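Local coordinates for mutT/nudix family protein (Listeria innocua, PDB 3I9X) that probably acts as a hydrolase of the Nudix family, its substrate not established, this chain being mainly the Nudix domain of a longer protein, at residues A[31-36]-A[69-74]; A[110-115]-A[158-163]. All coordinates share one frame; numbering follows the deposited sequence.

Interaction 1 of 2, residues A[31-36]-A[69-74]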
loop_
_atom_site.group_PDB
_atom_site.type_symbol
_atom_site.label_atom_id
_atom_site.label_comp_id
_atom_site.label_asym_id
_atom_site.label_seq_id
_atom_site.Cartn_x
_atom_site.Cartn_y
_atom_site.Cartn_z
ATOM N N ASP A 31 3.787 3.883 -8.895
ATOM C CA ASP A 31 5.062 3.561 -9.572
ATOM C C ASP A 31 5.102 2.101 -10.014
ATOM O O ASP A 31 4.666 1.205 -9.280
ATOM C CB ASP A 31 6.224 3.901 -8.632
ATOM C CG ASP A 31 6.334 5.400 -8.386
ATOM O OD1 ASP A 31 6.376 6.136 -9.402
ATOM O OD2 ASP A 31 6.330 5.845 -7.206
ATOM N N MET A 32 5.652 1.885 -11.210
ATOM C CA MET A 32 5.562 0.619 -11.926
ATOM C C MET A 32 6.919 -0.007 -12.232
ATOM O O MET A 32 7.721 0.550 -12.981
ATOM C CB MET A 32 4.850 0.826 -13.255
ATOM C CG MET A 32 3.482 1.609 -13.128
ATOM S SD MET A 32 2.447 1.534 -14.659
ATOM C CE MET A 32 3.205 -0.053 -15.220
ATOM N N ILE A 33 7.166 -1.171 -11.664
ATOM C CA ILE A 33 8.282 -2.012 -12.079
ATOM C C ILE A 33 7.799 -2.784 -13.304
ATOM O O ILE A 33 6.996 -3.729 -13.203
ATOM C CB ILE A 33 8.680 -2.922 -10.976
ATOM C CG1 ILE A 33 9.207 -2.088 -9.810
ATOM C CG2 ILE A 33 9.712 -3.908 -11.391
ATOM C CD1 ILE A 33 10.517 -1.560 -10.088
ATOM N N LEU A 34 8.295 -2.374 -14.457
ATOM C CA LEU A 34 7.862 -2.915 -15.735
ATOM C C LEU A 34 8.880 -3.863 -16.315
ATOM O O LEU A 34 9.917 -3.422 -16.837
ATOM C CB LEU A 34 7.658 -1.760 -16.708
ATOM C CG LEU A 34 6.672 -1.858 -17.837
ATOM C CD1 LEU A 34 5.476 -2.652 -17.337
ATOM C CD2 LEU A 34 6.237 -0.422 -18.286
ATOM N N THR A 35 8.589 -5.154 -16.248
ATOM C CA THR A 35 9.582 -6.178 -16.601
ATOM C C THR A 35 9.205 -7.072 -17.762
ATOM O O THR A 35 8.028 -7.176 -18.138
ATOM C CB THR A 35 9.910 -7.056 -15.412
ATOM O OG1 THR A 35 8.844 -7.960 -15.148
ATOM C CG2 THR A 35 10.186 -6.218 -14.157
ATOM N N THR A 36 10.226 -7.691 -18.345
ATOM C CA THR A 36 10.068 -8.731 -19.362
ATOM C C THR A 36 11.185 -9.747 -19.203
ATOM O O THR A 36 12.079 -9.583 -18.374
ATOM C CB THR A 36 10.041 -8.194 -20.782
ATOM O OG1 THR A 36 9.650 -9.241 -21.682
ATOM C CG2 THR A 36 11.380 -7.655 -21.207
ATOM N N TRP A 69 18.060 7.481 -13.130
ATOM C CA TRP A 69 17.061 6.553 -13.694
ATOM C C TRP A 69 15.904 6.305 -12.722
ATOM O O TRP A 69 16.104 6.123 -11.525
ATOM C CB TRP A 69 17.765 5.239 -14.065
ATOM C CG TRP A 69 18.726 5.388 -15.186
ATOM C CD1 TRP A 69 20.081 5.635 -15.094
ATOM C CD2 TRP A 69 18.432 5.301 -16.584
ATOM N NE1 TRP A 69 20.631 5.709 -16.355
ATOM C CE2 TRP A 69 19.650 5.534 -17.285
ATOM C CE3 TRP A 69 17.258 5.092 -17.316
ATOM C CZ2 TRP A 69 19.726 5.551 -18.674
ATOM C CZ3 TRP A 69 17.335 5.095 -18.713
ATOM C CH2 TRP A 69 18.576 5.307 -19.371
ATOM N N ALA A 70 14.687 6.302 -13.239
ATOM C CA ALA A 70 13.500 6.103 -12.434
ATOM C C ALA A 70 12.591 5.083 -13.125
ATOM O O ALA A 70 12.576 5.010 -14.361
ATOM C CB ALA A 70 12.721 7.417 -12.281
ATOM N N VAL A 71 11.802 4.361 -12.326
ATOM C CA VAL A 71 10.742 3.540 -12.903
ATOM C C VAL A 71 9.689 4.445 -13.507
ATOM O O VAL A 71 9.493 5.554 -13.057
ATOM C CB VAL A 71 10.124 2.543 -11.890
ATOM C CG1 VAL A 71 11.220 1.659 -11.379
ATOM C CG2 VAL A 71 9.343 3.263 -10.735
ATOM N N PRO A 72 9.007 3.975 -14.527
ATOM C CA PRO A 72 7.804 4.687 -14.936
ATOM C C PRO A 72 6.774 4.836 -13.803
ATOM O O PRO A 72 6.683 3.976 -12.911
ATOM C CB PRO A 72 7.224 3.783 -16.002
ATOM C CG PRO A 72 8.421 2.886 -16.420
ATOM C CD PRO A 72 9.175 2.707 -15.224
ATOM N N GLY A 73 6.026 5.941 -13.855
ATOM C CA GLY A 73 4.930 6.184 -12.926
ATOM C C GLY A 73 4.453 7.613 -13.002
ATOM O O GLY A 73 4.881 8.376 -13.864
ATOM N N GLY A 74 3.572 7.987 -12.088
ATOM C CA GLY A 74 3.039 9.350 -12.047
ATOM C C GLY A 74 2.212 9.578 -10.804
ATOM O O GLY A 74 1.969 8.629 -10.013
HETATM O O HOH W 1 8.086 7.039 -11.125
#

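Interaction 2 of 2, residues A[110-115]-A[158-163]. With GOL (glycerol), chain B.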
loop_
_atom_site.group_PDB
_atom_site.type_symbol
_atom_site.label_atom_id
_atom_site.label_comp_id
_atom_site.label_asym_id
_atom_site.label_seq_id
_atom_site.Cartn_x
_atom_site.Cartn_y
_atom_site.Cartn_z
ATOM N N PRO A 110 9.990 8.279 5.496
ATOM C CA PRO A 110 10.137 9.738 5.477
ATOM C C PRO A 110 11.456 10.135 4.811
ATOM O O PRO A 110 12.476 9.498 5.011
ATOM C CB PRO A 110 10.077 10.145 6.959
ATOM C CG PRO A 110 10.071 8.876 7.752
ATOM C CD PRO A 110 10.159 7.694 6.841
ATOM N N GLY A 111 11.398 11.113 3.934
ATOM C CA GLY A 111 12.592 11.529 3.197
ATOM C C GLY A 111 12.808 10.868 1.834
ATOM O O GLY A 111 13.740 11.265 1.128
ATOM N N ARG A 112 11.959 9.892 1.444
ATOM C CA ARG A 112 12.198 9.104 0.230
ATOM C C ARG A 112 12.258 9.991 -0.998
ATOM O O ARG A 112 13.056 9.764 -1.900
ATOM C CB ARG A 112 11.146 7.987 0.041
ATOM C CG ARG A 112 9.672 8.422 0.092
ATOM C CD ARG A 112 8.745 7.202 -0.134
ATOM N NE ARG A 112 9.084 6.674 -1.460
ATOM C CZ ARG A 112 8.626 7.191 -2.576
ATOM N NH1 ARG A 112 7.711 8.139 -2.542
ATOM N NH2 ARG A 112 9.068 6.737 -3.732
ATOM N N ASP A 113 11.399 10.996 -1.007
ATOM C CA ASP A 113 11.295 11.961 -2.061
ATOM C C ASP A 113 11.627 13.335 -1.452
ATOM O O ASP A 113 10.954 13.807 -0.517
ATOM C CB ASP A 113 9.875 11.942 -2.615
ATOM C CG ASP A 113 9.729 12.656 -3.956
ATOM O OD1 ASP A 113 10.234 13.796 -4.116
ATOM O OD2 ASP A 113 9.018 12.109 -4.847
ATOM N N PRO A 114 12.667 13.995 -1.989
ATOM C CA PRO A 114 13.067 15.323 -1.466
ATOM C C PRO A 114 12.041 16.398 -1.738
ATOM O O PRO A 114 12.024 17.388 -1.040
ATOM C CB PRO A 114 14.368 15.625 -2.238
ATOM C CG PRO A 114 14.253 14.770 -3.522
ATOM C CD PRO A 114 13.604 13.502 -3.019
ATOM N N ARG A 115 11.169 16.193 -2.722
ATOM C CA ARG A 115 10.173 17.182 -3.071
ATOM C C ARG A 115 9.072 17.362 -2.001
ATOM O O ARG A 115 8.350 18.357 -2.030
ATOM C CB ARG A 115 9.599 16.880 -4.461
ATOM C CG ARG A 115 10.700 16.813 -5.598
ATOM C CD ARG A 115 10.163 16.282 -6.957
ATOM N NE ARG A 115 9.541 14.944 -6.863
ATOM C CZ ARG A 115 9.065 14.235 -7.896
ATOM N NH1 ARG A 115 9.133 14.717 -9.136
ATOM N NH2 ARG A 115 8.518 13.030 -7.692
ATOM N N ALA A 158 16.913 7.230 -9.174
ATOM C CA ALA A 158 16.200 8.307 -8.504
ATOM C C ALA A 158 15.466 7.843 -7.219
ATOM O O ALA A 158 15.013 6.687 -7.124
ATOM C CB ALA A 158 15.203 8.970 -9.491
ATOM N N PHE A 159 15.413 8.727 -6.221
ATOM C CA PHE A 159 14.541 8.573 -5.033
ATOM C C PHE A 159 14.906 7.298 -4.320
ATOM O O PHE A 159 16.100 7.010 -4.130
ATOM C CB PHE A 159 13.047 8.558 -5.438
ATOM C CG PHE A 159 12.649 9.668 -6.394
ATOM C CD1 PHE A 159 12.267 9.371 -7.702
ATOM C CD2 PHE A 159 12.601 10.994 -5.973
ATOM C CE1 PHE A 159 11.887 10.375 -8.589
ATOM C CE2 PHE A 159 12.237 12.003 -6.872
ATOM C CZ PHE A 159 11.884 11.691 -8.167
ATOM N N ASP A 160 13.915 6.522 -3.890
ATOM C CA ASP A 160 14.231 5.226 -3.278
ATOM C C ASP A 160 14.101 4.104 -4.286
ATOM O O ASP A 160 13.871 2.955 -3.899
ATOM C CB ASP A 160 13.336 4.942 -2.044
ATOM C CG ASP A 160 11.862 5.032 -2.338
ATOM O OD1 ASP A 160 11.447 5.398 -3.460
ATOM O OD2 ASP A 160 11.085 4.808 -1.402
ATOM N N HIS A 161 14.207 4.403 -5.574
ATOM C CA HIS A 161 13.885 3.393 -6.571
ATOM C C HIS A 161 14.773 2.160 -6.575
ATOM O O HIS A 161 14.315 1.101 -7.064
ATOM C CB HIS A 161 13.718 3.977 -7.972
ATOM C CG HIS A 161 12.488 4.797 -8.105
ATOM N ND1 HIS A 161 12.031 5.298 -9.310
ATOM C CD2 HIS A 161 11.626 5.234 -7.161
ATOM C CE1 HIS A 161 10.930 5.996 -9.099
ATOM N NE2 HIS A 161 10.658 5.965 -7.802
ATOM N N LEU A 162 15.987 2.266 -6.029
ATOM C CA LEU A 162 16.824 1.107 -5.816
ATOM C C LEU A 162 16.126 0.124 -4.852
ATOM O O LEU A 162 16.163 -1.101 -5.049
ATOM C CB LEU A 162 18.179 1.483 -5.215
ATOM C CG LEU A 162 19.075 0.247 -4.967
ATOM C CD1 LEU A 162 19.191 -0.599 -6.233
ATOM C CD2 LEU A 162 20.508 0.576 -4.365
ATOM N N ASP A 163 15.545 0.674 -3.784
ATOM C CA ASP A 163 14.785 -0.126 -2.828
ATOM C C ASP A 163 13.574 -0.775 -3.478
ATOM O O ASP A 163 13.312 -1.964 -3.248
ATOM C CB ASP A 163 14.344 0.723 -1.644
ATOM C CG ASP A 163 15.512 1.116 -0.780
ATOM O OD1 ASP A 163 16.488 0.314 -0.733
ATOM O OD2 ASP A 163 15.486 2.211 -0.168
HETATM C C1 GOL B . 7.478 9.589 -6.104
HETATM O O1 GOL B . 8.003 9.717 -4.792
HETATM C C2 GOL B . 8.437 8.789 -6.996
HETATM O O2 GOL B . 8.437 7.434 -6.616
HETATM C C3 GOL B . 8.072 8.884 -8.465
HETATM O O3 GOL B . 6.662 8.801 -8.687
#

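Interaction 1 of 2, residues A[31-36]-A[69-74]
Asp31 faces Gly73 as an antiparallel non-hydrogen-bonded pair, and one residue on Met32 N donates to Pro72 O, a nearly straight bond of 2.9 Å (N-H...O 161°) arriving almost along the carbonyl axis. The strands then diverge, and side chains fill the angle between them. Val71 carries the aliphatic part: its CB sits 3.3 Å from Met32 O, CG1 meets the tip of Ile33, and CG2 touches Asp31 CB. With CG1 anti to the carbonyl carbon in both residues (chi1 -65° in Ile33, -59° in Val71), the two branches cross obliquely and Ile33 CD1 reaches Val71 CG1 at 3.5 Å. Pro72 brings its CD to 3.4 Å from Met32 O. A water bridges the two segments, donating to Asp31 OD1 at 2.6 Å and to Val71 O at 2.8 Å, while Asp31 OD2 bonds to Ser120, Thr29 and a glycerol hydroxyl. Leu165 and Met164 of helix 161-177 cover the Ile33-Val71 side, and Leu90 of helix 82-94 packs on Met32. Gly74 and that helix probably belong to the Nudix box, whose leading strand this contact places. One backbone bond links these segments, aliphatic branches pack beside it, and hydroxyls and water satisfy the buried Asp31 carboxylate.

Interaction 2 of 2, residues A[110-115]-A[158-163]
Arg112 reaches Asp160 from the loop between strands 102-107 and 118-126 of the Nudix domain, and Asp160, at the N-cap position of helix 161-177, is the third residue of a type II' turn from Ala158 to His161. The salt bridge is side-on: Arg112 NE binds Asp160 OD2 at 2.7 Å and NH2 binds OD1 at 2.7 Å. NE lies above the carboxylate plane, and the two flat groups are turned 47° apart, a skewed rather than coplanar fork. Both side chains start between their backbone N and carbonyl carbon, and the bend of Arg112 at chi3 lays NE beside the acid. A second side-on pair lies within the loop, where Arg115 NE and NH2 take the syn lone pairs of Asp113 OD1 and OD2. OD1 also accepts from Arg115 N at 2.9 Å, an Asx turn that would fix the carboxylate's rotation.

Apolar and face contacts centre on Phe159. Its CZ lies over one face of the Arg115 guanidinium, displaced from its centre, with the planes 33° apart, and Pro114 CD approaches the ring's edge 4.0 Å from CD2.

A glycerol, probably from the crystallisation liquor, is gripped at two hydroxyls. O1 donates to Asp113 OD2 at 2.6 Å and accepts from Arg112 NH1, while O2, which Asp31 OD2 also engages, accepts from Arg112 NH2. Completing this polar site, His161 NE2 donates to glycerol O2 at 2.9 Å, in the imidazole plane and almost straight (173°).

In the fold
Interactions 1 and 2 adjoin within the Nudix domain of one chain. Interaction 1 is core, joining two strands of the sheet near the centre of the chain; interaction 2 lies nearer the surface, tying a loop to the start of helix 161-177. That helix serves both, covering the aliphatic side of the first and supplying His161 and, at its N-cap, Asp160 to the second. The join is direct: Trp69 O lies 2.7 Å from Ala158 N and Val71 N 3.2 Å from His161 ND1, both probable hydrogen bonds. The buried contact combines a backbone bond, aliphatic packing and a water bridge; paired charges and the Phe159 ring carry the outer one. The glycerol spans them, consistent with a pocket at their boundary.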